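Type IV pilus assembly protein PilF (Pseudomonas aeruginosa, PDB 2HO1) is essential for the outer-membrane localization of PilQ and its assembly into the dodecameric secretin of the type IV pilus, through a scaffold of tetratricopeptide repeats. Local coordinates at residues L108-G113 against R140-E145; A158-Y163 against A182-K187; V192-Y197 against I216-V221. All coordinates share one frame; numbering follows the deposited sequence.

How the contacts relate
The three contacts follow one another along a TPR superhelix, each joining two successive repeats. Contact 1 pairs the first helices of TPR 3 and TPR 4, within the four repeats that form the minimal region for secretin assembly; contacts 2 and 3 lead from TPR 4 to TPR 5 and from TPR 5 to TPR 6. Centres of contacts 1 and 2 are about 18 Å apart, bridged where Phe144 O meets Tyr163 CB at 3.5 Å. Contacts 2 and 3, with centres about 14 Å apart, touch through Leu185 CB and Ala194 CB at 3.5 Å. They also repeat each other: Ala160, Lys161 and Leu184 recur as Ala194, Arg195 and Leu218, 34 residues on.

Contact 1. Residues L108-G113 against R140-E145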
# COMPACT_ATOMS: atom_id res chain seq x y z
N LEU A 108 4.52 -7.16 -10.40
CA LEU A 108 3.78 -7.28 -9.14
C LEU A 108 2.29 -7.13 -9.45
O LEU A 108 1.46 -7.82 -8.86
CB LEU A 108 4.20 -6.20 -8.15
CG LEU A 108 5.54 -6.45 -7.42
CD1 LEU A 108 5.99 -5.15 -6.71
CD2 LEU A 108 5.38 -7.62 -6.39
N ASN A 109 1.94 -6.26 -10.39
CA ASN A 109 0.53 -6.06 -10.68
C ASN A 109 -0.06 -7.26 -11.43
O ASN A 109 -1.15 -7.67 -11.13
CB ASN A 109 0.30 -4.76 -11.46
CG ASN A 109 -1.17 -4.50 -11.74
OD1 ASN A 109 -2.00 -4.45 -10.82
ND2 ASN A 109 -1.51 -4.32 -13.00
N ASN A 110 0.68 -7.81 -12.41
CA ASN A 110 0.21 -8.98 -13.14
C ASN A 110 0.05 -10.16 -12.15
O ASN A 110 -0.92 -10.91 -12.23
CB ASN A 110 1.21 -9.37 -14.23
CG ASN A 110 1.20 -8.39 -15.43
OD1 ASN A 110 0.27 -7.62 -15.59
ND2 ASN A 110 2.23 -8.45 -16.26
N TYR A 111 1.02 -10.33 -11.25
CA TYR A 111 0.94 -11.42 -10.28
C TYR A 111 -0.24 -11.22 -9.31
O TYR A 111 -1.01 -12.17 -9.03
CB TYR A 111 2.29 -11.55 -9.54
CG TYR A 111 2.41 -12.74 -8.57
CD1 TYR A 111 1.70 -13.95 -8.79
CD2 TYR A 111 3.28 -12.68 -7.47
CE1 TYR A 111 1.87 -15.05 -7.93
CE2 TYR A 111 3.46 -13.78 -6.62
CZ TYR A 111 2.75 -14.96 -6.86
OH TYR A 111 2.88 -16.01 -5.96
N GLY A 112 -0.42 -10.00 -8.79
CA GLY A 112 -1.55 -9.77 -7.91
C GLY A 112 -2.88 -9.99 -8.61
O GLY A 112 -3.89 -10.43 -7.98
N GLY A 113 -2.89 -9.69 -9.91
CA GLY A 113 -4.10 -9.92 -10.70
C GLY A 113 -4.33 -11.45 -10.76
O GLY A 113 -5.46 -11.93 -10.62
N ARG A 140 -0.23 2.30 -13.12
CA ARG A 140 -0.51 2.35 -11.70
C ARG A 140 -2.04 2.40 -11.48
O ARG A 140 -2.55 1.85 -10.49
CB ARG A 140 0.21 3.55 -11.09
CG ARG A 140 -0.11 3.90 -9.63
CD ARG A 140 1.12 4.61 -9.02
NE ARG A 140 0.88 5.16 -7.69
CZ ARG A 140 0.56 6.43 -7.45
NH1 ARG A 140 0.43 7.31 -8.45
NH2 ARG A 140 0.35 6.84 -6.20
N SER A 141 -2.77 3.03 -12.40
CA SER A 141 -4.24 3.10 -12.29
C SER A 141 -4.85 1.70 -12.20
O SER A 141 -5.86 1.49 -11.52
CB SER A 141 -4.86 3.82 -13.49
OG SER A 141 -4.52 3.19 -14.71
N ARG A 142 -4.25 0.74 -12.90
CA ARG A 142 -4.71 -0.66 -12.88
C ARG A 142 -4.40 -1.30 -11.54
O ARG A 142 -5.16 -2.14 -11.05
CB ARG A 142 -4.03 -1.47 -13.98
CG ARG A 142 -4.82 -1.49 -15.28
CD ARG A 142 -3.96 -1.63 -16.55
NE ARG A 142 -2.87 -2.62 -16.49
CZ ARG A 142 -2.25 -3.08 -17.57
NH1 ARG A 142 -2.61 -2.65 -18.78
NH2 ARG A 142 -1.24 -3.96 -17.46
N VAL A 143 -3.26 -0.92 -10.96
CA VAL A 143 -2.90 -1.43 -9.67
C VAL A 143 -3.99 -1.05 -8.66
O VAL A 143 -4.41 -1.89 -7.86
CB VAL A 143 -1.54 -0.85 -9.20
CG1 VAL A 143 -1.28 -1.23 -7.77
CG2 VAL A 143 -0.44 -1.35 -10.12
N PHE A 144 -4.45 0.20 -8.70
CA PHE A 144 -5.49 0.63 -7.78
C PHE A 144 -6.84 0.01 -8.10
O PHE A 144 -7.68 -0.20 -7.20
CB PHE A 144 -5.62 2.15 -7.77
CG PHE A 144 -4.52 2.83 -7.01
CD1 PHE A 144 -4.28 2.51 -5.67
CD2 PHE A 144 -3.69 3.76 -7.63
CE1 PHE A 144 -3.25 3.09 -4.97
CE2 PHE A 144 -2.65 4.34 -6.90
CZ PHE A 144 -2.44 3.99 -5.57
N GLU A 145 -7.10 -0.25 -9.38
CA GLU A 145 -8.34 -0.93 -9.71
C GLU A 145 -8.29 -2.32 -9.02
O GLU A 145 -9.25 -2.75 -8.40
CB GLU A 145 -8.46 -1.15 -11.22
CG GLU A 145 -9.69 -1.99 -11.58
CD GLU A 145 -9.82 -2.25 -13.07
OE1 GLU A 145 -8.80 -2.58 -13.72
OE2 GLU A 145 -10.96 -2.13 -13.57
O HOH W 1 0.00 -4.66 -15.20
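The amide of Asn109 is directed at Val143 and Arg142, joining the first helices of two successive tetratricopeptide repeats, TPR 3 and TPR 4. The short axes approach to 10.1 Å and run nearly in the same sense, 26° apart, as expected for first helices stacked along a TPR superhelix. Asn109 and Val143 are the residues in register, with CA atoms 5.8 Å apart.

Because CG of Asn109 stands anti to its backbone nitrogen (chi1 -178°), the amide extends across the gap, and its two ends do different work. OD1 lies against the backbone of Val143, 3.4 Å from CA. The same oxygen is 3.5 Å from CG2 of Val143, the methyl branch that lies beside the backbone nitrogen and also meets CB and CG of Asn109. Asn146, on the next turn of helix 140-153, supplies a hydrogen bond to OD1, so this oxygen has a polar partner although its neighbours across the contact are carbons.

The nitrogen end turns toward Arg142, whose side chain crosses that of Asn109 at about a right angle; the amide and guanidinium planes are 32° apart. No direct hydrogen bond links the helices. Instead, one water connects three side chains: it accepts from Asn109 ND2 at 2.7 Å and donates to Asn110 OD1 at 3.0 Å. The bend of Arg142 at chi3 brings its guanidinium to this site, where NH2 donates to the water at 2.7 Å, the water oxygen lying in the guanidinium plane at its edge.

Contact 2. Residues A158-Y163 against A182-K187; sequences AQAKEY and ADLLYK
Asp183 OD2, one residue before the Leu184 that meets Lys161 across the helices, receives two cationic groups: NZ of Lys187 at 2.9 Å and the guanidinium of Arg210 from helix 209-221. Lys187 NZ also lies 3.0 Å from Asp183 OD1. Both hydrogen bonds from the lysine are weak in geometry, and the pair is chiefly a salt bridge from one helical turn to the next. It lies away from the interface between the segments, which is made of carbon contacts.

There Leu184 points its CD1 branch at the backbone of helix 157-170. CG stands anti to the carbonyl carbon of Leu184 (chi1 -70°), and CD1 comes to 3.9 Å from CA of Lys161. The same methyl is 4.0 Å from Lys161 CB, and Ala160 CB borders it more loosely at 4.5 Å. Leu184 therefore abuts the helix surface itself at the Ala160-Lys161 step.

Lys161 makes a second contact farther out. Its chain is extended, with CG anti to the backbone nitrogen (chi1 -177°), and crosses Leu185 at about a right angle, bringing CE to 3.8 Å from Leu185 CD2. The ammonium beyond has a long, weak ion pair with Glu188. Leu185 also packs on Pro193, Ala194 and Tyr197 of helix 191-202, while on helix 157-170 Glu162 forms a salt bridge with Arg103 of the second subunit.

The axes of the two segments approach to 10.5 Å with directions 140° apart, so the segments run roughly antiparallel and splay by some 40°. This is the arrangement of a TPR solenoid, the second helix of one repeat, TPR 4, packing against the first helix of the next, TPR 5.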
# COMPACT_ATOMS: atom_id res chain seq x y z
N ALA A 158 -16.31 0.11 1.40
CA ALA A 158 -15.92 1.51 1.55
C ALA A 158 -14.44 1.65 1.14
O ALA A 158 -14.02 2.62 0.51
CB ALA A 158 -16.14 1.98 3.01
N GLN A 159 -13.66 0.65 1.50
CA GLN A 159 -12.25 0.63 1.17
C GLN A 159 -12.10 0.44 -0.36
O GLN A 159 -11.26 1.09 -0.98
CB GLN A 159 -11.59 -0.53 1.90
CG GLN A 159 -10.12 -0.62 1.67
CD GLN A 159 -9.51 -1.73 2.48
OE1 GLN A 159 -9.22 -2.83 1.97
NE2 GLN A 159 -9.32 -1.46 3.78
N ALA A 160 -12.90 -0.44 -0.94
CA ALA A 160 -12.85 -0.67 -2.38
C ALA A 160 -13.09 0.66 -3.10
O ALA A 160 -12.39 1.01 -4.06
CB ALA A 160 -13.94 -1.71 -2.79
N LYS A 161 -14.08 1.39 -2.60
CA LYS A 161 -14.47 2.67 -3.18
C LYS A 161 -13.29 3.63 -3.22
O LYS A 161 -13.06 4.28 -4.26
CB LYS A 161 -15.63 3.26 -2.37
CG LYS A 161 -16.20 4.56 -2.90
CD LYS A 161 -17.28 5.01 -1.93
CE LYS A 161 -17.74 6.45 -2.14
NZ LYS A 161 -18.64 6.83 -0.99
N GLU A 162 -12.56 3.73 -2.11
CA GLU A 162 -11.39 4.62 -2.08
C GLU A 162 -10.35 4.19 -3.12
O GLU A 162 -9.74 5.03 -3.77
CB GLU A 162 -10.79 4.72 -0.67
CG GLU A 162 -11.72 5.47 0.28
CD GLU A 162 -11.11 5.85 1.63
OE1 GLU A 162 -9.94 6.30 1.71
OE2 GLU A 162 -11.85 5.72 2.64
N TYR A 163 -10.14 2.89 -3.28
CA TYR A 163 -9.18 2.43 -4.26
C TYR A 163 -9.69 2.75 -5.66
O TYR A 163 -8.93 3.24 -6.49
CB TYR A 163 -8.90 0.93 -4.10
CG TYR A 163 -7.93 0.63 -2.95
CD1 TYR A 163 -6.69 1.29 -2.86
CD2 TYR A 163 -8.24 -0.32 -1.98
CE1 TYR A 163 -5.77 1.00 -1.83
CE2 TYR A 163 -7.34 -0.62 -0.96
CZ TYR A 163 -6.13 0.03 -0.88
OH TYR A 163 -5.25 -0.32 0.10
N ALA A 182 -20.43 3.05 -9.67
CA ALA A 182 -21.89 3.20 -9.75
C ALA A 182 -22.59 2.16 -8.87
O ALA A 182 -23.54 2.48 -8.12
CB ALA A 182 -22.37 3.04 -11.23
N ASP A 183 -22.13 0.91 -8.94
CA ASP A 183 -22.75 -0.12 -8.14
C ASP A 183 -22.61 0.17 -6.65
O ASP A 183 -23.58 0.04 -5.88
CB ASP A 183 -22.14 -1.49 -8.48
CG ASP A 183 -23.01 -2.66 -8.01
OD1 ASP A 183 -24.26 -2.56 -8.07
OD2 ASP A 183 -22.43 -3.68 -7.57
N LEU A 184 -21.42 0.58 -6.22
CA LEU A 184 -21.22 0.87 -4.81
C LEU A 184 -22.09 2.02 -4.36
O LEU A 184 -22.77 1.91 -3.35
CB LEU A 184 -19.76 1.20 -4.53
CG LEU A 184 -18.83 0.01 -4.67
CD1 LEU A 184 -17.39 0.48 -4.61
CD2 LEU A 184 -19.13 -0.99 -3.58
N LEU A 185 -22.08 3.11 -5.11
CA LEU A 185 -22.89 4.27 -4.73
C LEU A 185 -24.37 3.91 -4.72
O LEU A 185 -25.11 4.29 -3.80
CB LEU A 185 -22.62 5.43 -5.68
CG LEU A 185 -21.17 5.87 -5.57
CD1 LEU A 185 -20.80 6.79 -6.75
CD2 LEU A 185 -20.97 6.56 -4.21
N TYR A 186 -24.82 3.17 -5.73
CA TYR A 186 -26.21 2.74 -5.75
C TYR A 186 -26.54 2.00 -4.48
O TYR A 186 -27.53 2.29 -3.82
CB TYR A 186 -26.50 1.86 -6.96
CG TYR A 186 -27.89 1.26 -6.93
CD1 TYR A 186 -29.00 2.04 -7.21
CD2 TYR A 186 -28.09 -0.07 -6.60
CE1 TYR A 186 -30.27 1.51 -7.17
CE2 TYR A 186 -29.36 -0.61 -6.56
CZ TYR A 186 -30.44 0.19 -6.84
OH TYR A 186 -31.71 -0.35 -6.80
N LYS A 187 -25.70 1.03 -4.13
CA LYS A 187 -25.93 0.25 -2.92
C LYS A 187 -25.92 1.12 -1.67
O LYS A 187 -26.52 0.75 -0.66
CB LYS A 187 -24.89 -0.86 -2.79
CG LYS A 187 -25.13 -2.10 -3.67
CD LYS A 187 -23.99 -3.09 -3.45
CE LYS A 187 -24.25 -4.41 -4.14
NZ LYS A 187 -24.45 -4.21 -5.60

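Contact 3. Residues V192-Y197 against I216-V221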
# COMPACT_ATOMS: atom_id res chain seq x y z
N VAL A 192 -27.34 10.15 -6.95
CA VAL A 192 -26.83 11.10 -7.93
C VAL A 192 -25.40 10.79 -8.30
O VAL A 192 -25.03 10.82 -9.48
CB VAL A 192 -26.97 12.57 -7.44
CG1 VAL A 192 -26.36 13.53 -8.47
CG2 VAL A 192 -28.44 12.89 -7.28
N PRO A 193 -24.53 10.52 -7.31
CA PRO A 193 -23.15 10.21 -7.70
C PRO A 193 -23.17 8.88 -8.48
O PRO A 193 -22.43 8.71 -9.45
CB PRO A 193 -22.43 10.07 -6.36
CG PRO A 193 -23.25 10.86 -5.43
CD PRO A 193 -24.67 10.61 -5.85
N ALA A 194 -24.02 7.96 -8.05
CA ALA A 194 -24.13 6.64 -8.69
C ALA A 194 -24.43 6.80 -10.17
O ALA A 194 -23.74 6.27 -11.04
CB ALA A 194 -25.23 5.82 -8.02
N ARG A 195 -25.49 7.56 -10.43
CA ARG A 195 -25.95 7.84 -11.78
C ARG A 195 -24.85 8.47 -12.60
O ARG A 195 -24.64 8.17 -13.77
CB ARG A 195 -27.13 8.78 -11.73
CG ARG A 195 -27.58 9.24 -13.09
CD ARG A 195 -28.83 10.07 -12.98
NE ARG A 195 -29.52 10.09 -14.26
CZ ARG A 195 -30.57 10.86 -14.51
NH1 ARG A 195 -31.03 11.67 -13.56
NH2 ARG A 195 -31.16 10.80 -15.70
N GLN A 196 -24.14 9.39 -11.97
CA GLN A 196 -23.06 10.06 -12.66
C GLN A 196 -22.03 9.08 -13.14
O GLN A 196 -21.64 9.12 -14.31
CB GLN A 196 -22.41 11.08 -11.75
CG GLN A 196 -23.27 12.31 -11.53
CD GLN A 196 -22.56 13.34 -10.71
OE1 GLN A 196 -22.49 13.22 -9.47
NE2 GLN A 196 -22.00 14.35 -11.38
N TYR A 197 -21.58 8.20 -12.25
CA TYR A 197 -20.57 7.22 -12.62
C TYR A 197 -21.15 6.23 -13.63
O TYR A 197 -20.45 5.76 -14.53
CB TYR A 197 -20.05 6.49 -11.37
CG TYR A 197 -18.96 7.25 -10.65
CD1 TYR A 197 -17.67 7.32 -11.16
CD2 TYR A 197 -19.23 7.94 -9.46
CE1 TYR A 197 -16.67 8.05 -10.51
CE2 TYR A 197 -18.25 8.66 -8.80
CZ TYR A 197 -16.97 8.71 -9.32
OH TYR A 197 -15.97 9.39 -8.62
N ILE A 216 -31.26 0.03 -15.14
CA ILE A 216 -32.71 -0.03 -15.04
C ILE A 216 -33.13 0.48 -13.67
O ILE A 216 -34.02 1.33 -13.57
CB ILE A 216 -33.24 -1.45 -15.24
CG1 ILE A 216 -33.26 -1.80 -16.73
CG2 ILE A 216 -34.62 -1.59 -14.64
CD1 ILE A 216 -33.44 -3.27 -17.01
N ARG A 217 -32.51 -0.03 -12.61
CA ARG A 217 -32.88 0.41 -11.27
C ARG A 217 -32.55 1.90 -11.03
O ARG A 217 -33.24 2.57 -10.24
CB ARG A 217 -32.20 -0.46 -10.21
CG ARG A 217 -32.75 -1.89 -10.15
CD ARG A 217 -31.81 -2.80 -9.42
NE ARG A 217 -32.37 -4.12 -9.12
CZ ARG A 217 -31.65 -5.14 -8.65
NH1 ARG A 217 -30.34 -5.00 -8.45
NH2 ARG A 217 -32.22 -6.31 -8.40
N LEU A 218 -31.53 2.43 -11.70
CA LEU A 218 -31.19 3.84 -11.55
C LEU A 218 -32.23 4.70 -12.27
O LEU A 218 -32.65 5.73 -11.74
CB LEU A 218 -29.79 4.14 -12.09
CG LEU A 218 -28.63 3.85 -11.13
CD1 LEU A 218 -27.29 4.17 -11.79
CD2 LEU A 218 -28.79 4.67 -9.85
N ALA A 219 -32.64 4.27 -13.46
CA ALA A 219 -33.65 4.99 -14.24
C ALA A 219 -34.92 5.13 -13.40
O ALA A 219 -35.53 6.20 -13.32
CB ALA A 219 -33.95 4.24 -15.53
N LYS A 220 -35.32 4.03 -12.77
CA LYS A 220 -36.51 4.02 -11.93
C LYS A 220 -36.42 5.08 -10.84
O LYS A 220 -37.41 5.74 -10.52
CB LYS A 220 -36.71 2.65 -11.30
CG LYS A 220 -37.10 1.54 -12.28
CD LYS A 220 -37.47 0.28 -11.52
CE LYS A 220 -38.17 -0.73 -12.40
NZ LYS A 220 -38.99 -1.66 -11.58
N VAL A 221 -35.23 5.25 -10.27
CA VAL A 221 -35.03 6.24 -9.22
C VAL A 221 -35.19 7.66 -9.77
O VAL A 221 -35.78 8.52 -9.12
CB VAL A 221 -33.62 6.08 -8.57
CG1 VAL A 221 -33.24 7.34 -7.80
CG2 VAL A 221 -33.63 4.89 -7.63
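Leu218 carries the contact with Ala194 and Arg195, and its side chain can be traced outward from helix 209-221. CB already heads for helix 191-202, although it is still 5.3 Å from CA of Arg195. The first torsion sets CG anti to the carbonyl carbon of Leu218, beside its backbone nitrogen (chi1 -83°). CG is still 4.9 Å from N of Arg195 and 5.0 Å from CB of Ala194, so it touches neither, and the two methyls complete the approach.

They part to neighbouring positions of the same helix. CD1 meets backbone atoms of Arg195, with CA 3.9 Å away and N slightly farther at 4.1 Å. CD2 turns to the methyl of Ala194, which it reaches at 4.2 Å from CB. The forked leucine end thus rests on the Ala194-Arg195 step, CD1 over the backbone and CD2 against the alanine methyl. No hydrogen bond joins the two segments.

Arg195 contributes backbone here, while its side chain takes part in a cation-pi interaction with Phe222, just beyond helix 209-221. Leu218 is also flanked by Tyr198 of helix 191-202 and by Tyr186 of helix 175-187, consistent with its buried position. A leucine from the first helix of TPR 6, set against an alanine-containing step in the second helix of TPR 5, is the kind of inter-repeat packing that builds a TPR superhelix.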